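Local coordinates for oxidase (PDB 4FFU), which is of uncertain function but belongs to the MaoC-like family, is related to NodN, and may have monoamine oxidase activity, at residues R45-A56 / R80-I90. Residues are numbered along the deposited sequence; the frame is centred on the assembly and turned at random.
Sequences RTITETDFVVHA and RIAHGTMIFSI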
ATOM      1  N   ARG I  45      13.645  12.561  -4.740  1.00 11.25           N
ATOM      2  CA  ARG I  45      12.968  11.271  -4.638  1.00 10.86           C
ATOM      3  C   ARG I  45      12.910  10.655  -6.020  1.00 10.96           C
ATOM      4  O   ARG I  45      12.387  11.264  -6.951  1.00 11.10           O
ATOM      5  CB  ARG I  45      11.562  11.431  -4.035  1.00 10.66           C
ATOM      6  CG  ARG I  45      10.777  10.115  -4.010  1.00 10.15           C
ATOM      7  CD  ARG I  45       9.517  10.300  -3.199  1.00 10.43           C
ATOM      8  NE  ARG I  45       8.656   9.135  -3.347  1.00 10.41           N
ATOM      9  CZ  ARG I  45       7.397   9.116  -2.940  1.00 10.16           C
ATOM     10  NH1 ARG I  45       6.897  10.196  -2.331  1.00 11.05           N
ATOM     11  NH2 ARG I  45       6.671   8.023  -3.140  1.00  9.67           N
ATOM     12  N   THR I  46      13.467   9.459  -6.164  1.00 11.42           N
ATOM     13  CA  THR I  46      13.392   8.727  -7.428  1.00 12.00           C
ATOM     14  C   THR I  46      11.991   8.134  -7.618  1.00 12.41           C
ATOM     15  O   THR I  46      11.469   7.480  -6.721  1.00 13.04           O
ATOM     16  CB  THR I  46      14.444   7.616  -7.437  1.00 12.37           C
ATOM     17  OG1 THR I  46      15.729   8.242  -7.300  1.00 12.16           O
ATOM     18  CG2 THR I  46      14.361   6.802  -8.746  1.00 12.88           C
ATOM     19  N   ILE I  47      11.386   8.398  -8.777  1.00 12.33           N
ATOM     20  CA  ILE I  47      10.044   7.925  -9.091  1.00 12.43           C
ATOM     21  C   ILE I  47      10.205   6.519  -9.636  1.00 12.42           C
ATOM     22  O   ILE I  47      10.909   6.325 -10.615  1.00 13.62           O
ATOM     23  CB  ILE I  47       9.346   8.862 -10.101  1.00 12.99           C
ATOM     24  CG1 ILE I  47       9.262  10.300  -9.510  1.00 13.52           C
ATOM     25  CG2 ILE I  47       7.982   8.288 -10.482  1.00 13.58           C
ATOM     26  CD1 ILE I  47       8.563  10.373  -8.150  1.00 13.71           C
ATOM     27  N   THR I  48       9.589   5.548  -8.958  1.00 11.44           N
ATOM     28  CA  THR I  48       9.838   4.141  -9.211  1.00 11.59           C
ATOM     29  C   THR I  48       8.613   3.525  -9.869  1.00 10.80           C
ATOM     30  O   THR I  48       7.524   4.114  -9.884  1.00 10.07           O
ATOM     31  CB  THR I  48      10.127   3.333  -7.897  1.00 11.76           C
ATOM     32  OG1 THR I  48       8.968   3.355  -7.043  1.00 12.11           O
ATOM     33  CG2 THR I  48      11.323   3.949  -7.140  1.00 12.17           C
ATOM     34  N   GLU I  49       8.794   2.321 -10.396  1.00 10.48           N
ATOM     35  CA  GLU I  49       7.632   1.585 -10.933  1.00 10.73           C
ATOM     36  C   GLU I  49       6.600   1.351  -9.822  1.00 10.08           C
ATOM     37  O   GLU I  49       5.377   1.358 -10.076  1.00 10.23           O
ATOM     38  CB  GLU I  49       8.105   0.260 -11.517  1.00 11.64           C
ATOM     39  CG  GLU I  49       7.028  -0.609 -12.140  1.00 12.29           C
ATOM     40  CD  GLU I  49       7.626  -1.859 -12.777  1.00 13.79           C
ATOM     41  OE1 GLU I  49       8.236  -2.655 -12.052  1.00 14.12           O
ATOM     42  OE2 GLU I  49       7.488  -2.034 -14.001  1.00 14.65           O
ATOM     43  N   THR I  50       7.072   1.201  -8.585  1.00  9.85           N
ATOM     44  CA  THR I  50       6.152   1.084  -7.409  1.00  9.68           C
ATOM     45  C   THR I  50       5.232   2.284  -7.300  1.00  9.31           C
ATOM     46  O   THR I  50       4.031   2.167  -7.060  1.00  8.84           O
ATOM     47  CB  THR I  50       6.938   0.970  -6.086  1.00 10.36           C
ATOM     48  OG1 THR I  50       7.733  -0.220  -6.138  1.00 11.42           O
ATOM     49  CG2 THR I  50       5.967   0.837  -4.902  1.00 10.30           C
ATOM     50  N   ASP I  51       5.807   3.458  -7.472  1.00  9.37           N
ATOM     51  CA  ASP I  51       5.016   4.696  -7.391  1.00  9.69           C
ATOM     52  C   ASP I  51       3.927   4.761  -8.468  1.00  9.78           C
ATOM     53  O   ASP I  51       2.823   5.295  -8.207  1.00  9.57           O
ATOM     54  CB  ASP I  51       5.966   5.899  -7.482  1.00 10.45           C
ATOM     55  CG  ASP I  51       6.906   5.979  -6.306  1.00 11.68           C
ATOM     56  OD1 ASP I  51       6.424   6.077  -5.155  1.00 11.04           O
ATOM     57  OD2 ASP I  51       8.155   5.960  -6.523  1.00 12.72           O
ATOM     58  N   PHE I  52       4.226   4.259  -9.672  1.00  9.73           N
ATOM     59  CA  PHE I  52       3.223   4.183 -10.756  1.00  9.71           C
ATOM     60  C   PHE I  52       2.084   3.267 -10.338  1.00 10.11           C
ATOM     61  O   PHE I  52       0.922   3.629 -10.490  1.00 10.18           O
ATOM     62  CB  PHE I  52       3.806   3.634 -12.071  1.00 10.21           C
ATOM     63  CG  PHE I  52       4.553   4.635 -12.909  1.00 11.26           C
ATOM     64  CD1 PHE I  52       5.580   5.421 -12.379  1.00 11.79           C
ATOM     65  CD2 PHE I  52       4.286   4.709 -14.272  1.00 11.68           C
ATOM     66  CE1 PHE I  52       6.280   6.303 -13.206  1.00 12.44           C
ATOM     67  CE2 PHE I  52       5.006   5.554 -15.113  1.00 12.64           C
ATOM     68  CZ  PHE I  52       6.007   6.367 -14.576  1.00 12.51           C
ATOM     69  N   VAL I  53       2.422   2.091  -9.806  1.00 10.02           N
ATOM     70  CA  VAL I  53       1.432   1.060  -9.461  1.00  9.93           C
ATOM     71  C   VAL I  53       0.593   1.503  -8.242  1.00  9.39           C
ATOM     72  O   VAL I  53      -0.626   1.321  -8.252  1.00  9.38           O
ATOM     73  CB  VAL I  53       2.126  -0.298  -9.208  1.00 10.66           C
ATOM     74  CG1 VAL I  53       1.154  -1.343  -8.648  1.00 11.06           C
ATOM     75  CG2 VAL I  53       2.775  -0.794 -10.504  1.00 11.35           C
ATOM     76  N   VAL I  54       1.244   2.128  -7.253  1.00  8.81           N
ATOM     77  CA  VAL I  54       0.558   2.705  -6.072  1.00  8.84           C
ATOM     78  C   VAL I  54      -0.360   3.828  -6.516  1.00  8.75           C
ATOM     79  O   VAL I  54      -1.521   3.885  -6.085  1.00  8.47           O
ATOM     80  CB  VAL I  54       1.548   3.185  -4.982  1.00  9.16           C
ATOM     81  CG1 VAL I  54       0.771   3.880  -3.854  1.00  9.21           C
ATOM     82  CG2 VAL I  54       2.272   1.969  -4.415  1.00  9.28           C
ATOM     83  N   HIS I  55       0.134   4.717  -7.383  1.00  8.67           N
ATOM     84  CA  HIS I  55      -0.741   5.831  -7.782  1.00  9.43           C
ATOM     85  C   HIS I  55      -2.000   5.335  -8.496  1.00  9.37           C
ATOM     86  O   HIS I  55      -3.094   5.856  -8.248  1.00  9.30           O
ATOM     87  CB  HIS I  55      -0.031   6.812  -8.721  1.00 10.03           C
ATOM     88  CG  HIS I  55      -0.730   8.130  -8.813  1.00 10.59           C
ATOM     89  ND1 HIS I  55      -0.665   9.062  -7.806  1.00 10.80           N
ATOM     90  CD2 HIS I  55      -1.534   8.656  -9.767  1.00 11.32           C
ATOM     91  CE1 HIS I  55      -1.364  10.132  -8.149  1.00 10.82           C
ATOM     92  NE2 HIS I  55      -1.914   9.907  -9.329  1.00 11.24           N
ATOM     93  N   ALA I  56      -1.838   4.369  -9.399  1.00  9.41           N
ATOM     94  CA  ALA I  56      -2.980   3.761 -10.102  1.00 10.29           C
ATOM     95  C   ALA I  56      -3.970   3.173  -9.108  1.00 10.08           C
ATOM     96  O   ALA I  56      -5.178   3.444  -9.180  1.00 10.43           O
ATOM     97  CB  ALA I  56      -2.518   2.684 -11.063  1.00 11.23           C
ATOM     98  N   ARG I  80       6.475   3.995 -20.474  1.00 15.90           N
ATOM     99  CA  ARG I  80       5.357   4.412 -19.631  1.00 14.78           C
ATOM    100  C   ARG I  80       5.626   5.804 -19.067  1.00 15.13           C
ATOM    101  O   ARG I  80       6.777   6.153 -18.801  1.00 15.31           O
ATOM    102  CB  ARG I  80       5.152   3.426 -18.484  1.00 13.83           C
ATOM    103  CG  ARG I  80       4.543   2.086 -18.919  1.00 13.63           C
ATOM    104  CD  ARG I  80       4.703   1.090 -17.780  1.00 13.60           C
ATOM    105  NE  ARG I  80       6.066   0.566 -17.756  1.00 13.88           N
ATOM    106  CZ  ARG I  80       6.554  -0.218 -16.798  1.00 14.05           C
ATOM    107  NH1 ARG I  80       5.795  -0.526 -15.730  1.00 14.43           N
ATOM    108  NH2 ARG I  80       7.810  -0.697 -16.914  1.00 14.32           N
ATOM    109  N   ILE I  81       4.571   6.595 -18.899  1.00 15.61           N
ATOM    110  CA  ILE I  81       4.713   7.946 -18.353  1.00 16.05           C
ATOM    111  C   ILE I  81       3.885   8.092 -17.080  1.00 14.61           C
ATOM    112  O   ILE I  81       2.800   7.523 -16.964  1.00 14.74           O
ATOM    113  CB  ILE I  81       4.358   9.056 -19.383  1.00 19.19           C
ATOM    114  CG1 ILE I  81       2.878   9.023 -19.753  1.00 21.74           C
ATOM    115  CG2 ILE I  81       5.256   8.937 -20.629  1.00 20.17           C
ATOM    116  CD1 ILE I  81       2.376  10.174 -20.626  1.00 25.70           C
ATOM    117  N   ALA I  82       4.419   8.835 -16.124  1.00 14.39           N
ATOM    118  CA  ALA I  82       3.750   9.014 -14.816  1.00 14.02           C
ATOM    119  C   ALA I  82       2.481   9.797 -14.983  1.00 13.63           C
ATOM    120  O   ALA I  82       2.399  10.680 -15.834  1.00 14.12           O
ATOM    121  CB  ALA I  82       4.696   9.751 -13.861  1.00 14.74           C
ATOM    122  N   HIS I  83       1.470   9.478 -14.170  1.00 12.39           N
ATOM    123  CA  HIS I  83       0.235  10.271 -14.141  1.00 11.81           C
ATOM    124  C   HIS I  83       0.564  11.714 -13.752  1.00 11.30           C
ATOM    125  O   HIS I  83       1.374  11.931 -12.850  1.00 11.16           O
ATOM    126  CB  HIS I  83      -0.672   9.761 -13.018  1.00 11.69           C
ATOM    127  CG  HIS I  83      -1.056   8.322 -13.105  1.00 12.26           C
ATOM    128  ND1 HIS I  83      -0.202   7.293 -12.773  1.00 12.89           N
ATOM    129  CD2 HIS I  83      -2.267   7.747 -13.335  1.00 12.40           C
ATOM    130  CE1 HIS I  83      -0.845   6.143 -12.856  1.00 13.05           C
ATOM    131  NE2 HIS I  83      -2.101   6.388 -13.192  1.00 12.83           N
ATOM    132  N   GLY I  84      -0.082  12.679 -14.400  1.00 11.37           N
ATOM    133  CA  GLY I  84       0.048  14.082 -14.011  1.00 11.82           C
ATOM    134  C   GLY I  84      -0.238  14.338 -12.530  1.00 11.11           C
ATOM    135  O   GLY I  84       0.472  15.101 -11.863  1.00 10.49           O
ATOM    136  N   THR I  85      -1.280  13.684 -12.021  1.00 10.59           N
ATOM    137  CA  THR I  85      -1.652  13.864 -10.623  1.00 10.15           C
ATOM    138  C   THR I  85      -0.600  13.281  -9.670  1.00  9.95           C
ATOM    139  O   THR I  85      -0.535  13.728  -8.534  1.00  9.97           O
ATOM    140  CB  THR I  85      -3.036  13.244 -10.289  1.00 10.53           C
ATOM    141  OG1 THR I  85      -3.088  11.898 -10.767  1.00 11.32           O
ATOM    142  CG2 THR I  85      -4.196  14.073 -10.898  1.00 11.11           C
HETATM  143  N   MSE I  86       0.189  12.305 -10.118  1.00  9.74           N
HETATM  144  CA  MSE I  86       1.291  11.749  -9.275  1.00 10.01           C
HETATM  145  C   MSE I  86       2.440  12.741  -9.174  1.00  9.95           C
HETATM  146  O   MSE I  86       2.997  12.987  -8.089  1.00  9.63           O
HETATM  147  CB  MSE I  86       1.888  10.454  -9.869  1.00 11.83           C
HETATM  148  CG  MSE I  86       2.784   9.811  -8.813  1.00 14.93           C
HETATM  149 SE   MSE I  86       4.099   8.670  -9.759  0.95 20.90          SE
HETATM  150  CE  MSE I  86       2.966   7.803 -11.117  1.00 21.53           C
ATOM    151  N   ILE I  87       2.810  13.330 -10.303  1.00 10.18           N
ATOM    152  CA  ILE I  87       3.937  14.291 -10.261  1.00 10.25           C
ATOM    153  C   ILE I  87       3.536  15.491  -9.411  1.00  9.75           C
ATOM    154  O   ILE I  87       4.320  16.014  -8.634  1.00 10.28           O
ATOM    155  CB  ILE I  87       4.404  14.638 -11.676  1.00 11.40           C
ATOM    156  CG1 ILE I  87       4.823  13.325 -12.386  1.00 12.76           C
ATOM    157  CG2 ILE I  87       5.594  15.593 -11.665  1.00 11.05           C
ATOM    158  CD1 ILE I  87       5.792  12.437 -11.582  1.00 14.17           C
ATOM    159  N   PHE I  88       2.282  15.883  -9.527  1.00  9.56           N
ATOM    160  CA  PHE I  88       1.743  16.957  -8.694  1.00 10.11           C
ATOM    161  C   PHE I  88       1.736  16.585  -7.208  1.00 10.53           C
ATOM    162  O   PHE I  88       2.260  17.342  -6.397  1.00 11.16           O
ATOM    163  CB  PHE I  88       0.347  17.353  -9.171  1.00 10.13           C
ATOM    164  CG  PHE I  88      -0.233  18.538  -8.437  1.00 11.09           C
ATOM    165  CD1 PHE I  88       0.440  19.753  -8.395  1.00 11.77           C
ATOM    166  CD2 PHE I  88      -1.493  18.440  -7.822  1.00 12.01           C
ATOM    167  CE1 PHE I  88      -0.083  20.862  -7.722  1.00 11.90           C
ATOM    168  CE2 PHE I  88      -2.029  19.549  -7.148  1.00 12.00           C
ATOM    169  CZ  PHE I  88      -1.328  20.749  -7.094  1.00 11.88           C
ATOM    170  N   SER I  89       1.114  15.444  -6.857  1.00 10.39           N
ATOM    171  CA  SER I  89       0.995  15.027  -5.455  0.50  9.94           C
ATOM    172  C   SER I  89       2.337  14.788  -4.784  1.00 10.40           C
ATOM    173  O   SER I  89       2.544  15.194  -3.642  1.00 10.18           O
ATOM    174  CB  SER I  89       0.115  13.779  -5.326  0.50  9.39           C
ATOM    175  OG  SER I  89      -1.178  14.032  -5.855  0.50  8.09           O
ATOM    176  N   ILE I  90       3.238  14.099  -5.486  1.00 10.46           N
ATOM    177  CA  ILE I  90       4.568  13.865  -4.926  1.00 10.77           C
ATOM    178  C   ILE I  90       5.368  15.148  -4.901  1.00 11.17           C
ATOM    179  O   ILE I  90       6.075  15.434  -3.910  1.00 11.56           O
ATOM    180  CB  ILE I  90       5.320  12.710  -5.633  1.00 10.90           C
ATOM    181  CG1 ILE I  90       4.578  11.386  -5.366  1.00 10.80           C
ATOM    182  CG2 ILE I  90       6.762  12.572  -5.124  1.00 11.01           C
ATOM    183  CD1 ILE I  90       5.236  10.200  -6.048  1.00 11.34           C
TER
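H55 and M86 both carry CG anti to the backbone N (chi1 -163° and -168°), which swings the imidazole of H55 across the start of helix 84-90 and slides the selenomethionine beneath it. M86 CB sits over the centre of the ring, 3.5 Å from its centroid, a CH-pi contact. At the ring edge, in plane, H55 NE2 and T85 OG1 share a hydrogen bond of 2.7 Å, while H58 of a second subunit bonds ND1, so the imidazole is held at both nitrogens and its rotation is fixed. H55 CD2 also lies 3.4 Å from H83 CG, over one face of that ring; H83 itself bonds the backbone oxygen of D61 and stacks on H66.

Further along, the M86 chain bends at its last torsion and brings CE against the F52 ring in an off-centre CH-pi contact, 3.8 Å from F52 CD1, with SE obliquely placed in a Met-aromatic contact. The far end of that ring lies against the backbone of I81 and A82, and F52 CZ meets A82 CB at 3.7 Å. I47 and I90 touch tip to tip through their CD1 atoms, and I90 CD1 also covers one face of the R45 guanidinium, whose NH2 is salt-bridged to D51.

At the partly exposed end of the contact, R80 grips one oxygen of E49 end-on: NH1 is 2.9 Å from E49 OE2, on its anti lone pair, and NH2 makes a longer, more bent bond to the same atom. With an alanine here instead of E49, the R80 guanidinium is likely to lose its carboxylate partner and be freer to turn.

T48 and D51 close the N-terminus of helix 49-56 with a capping box. Segments 49-56 and 84-90 cross at 106°, and helix 84-93 packs on the antiparallel sheet, characteristic of the hot-dog fold of MaoC-like domains.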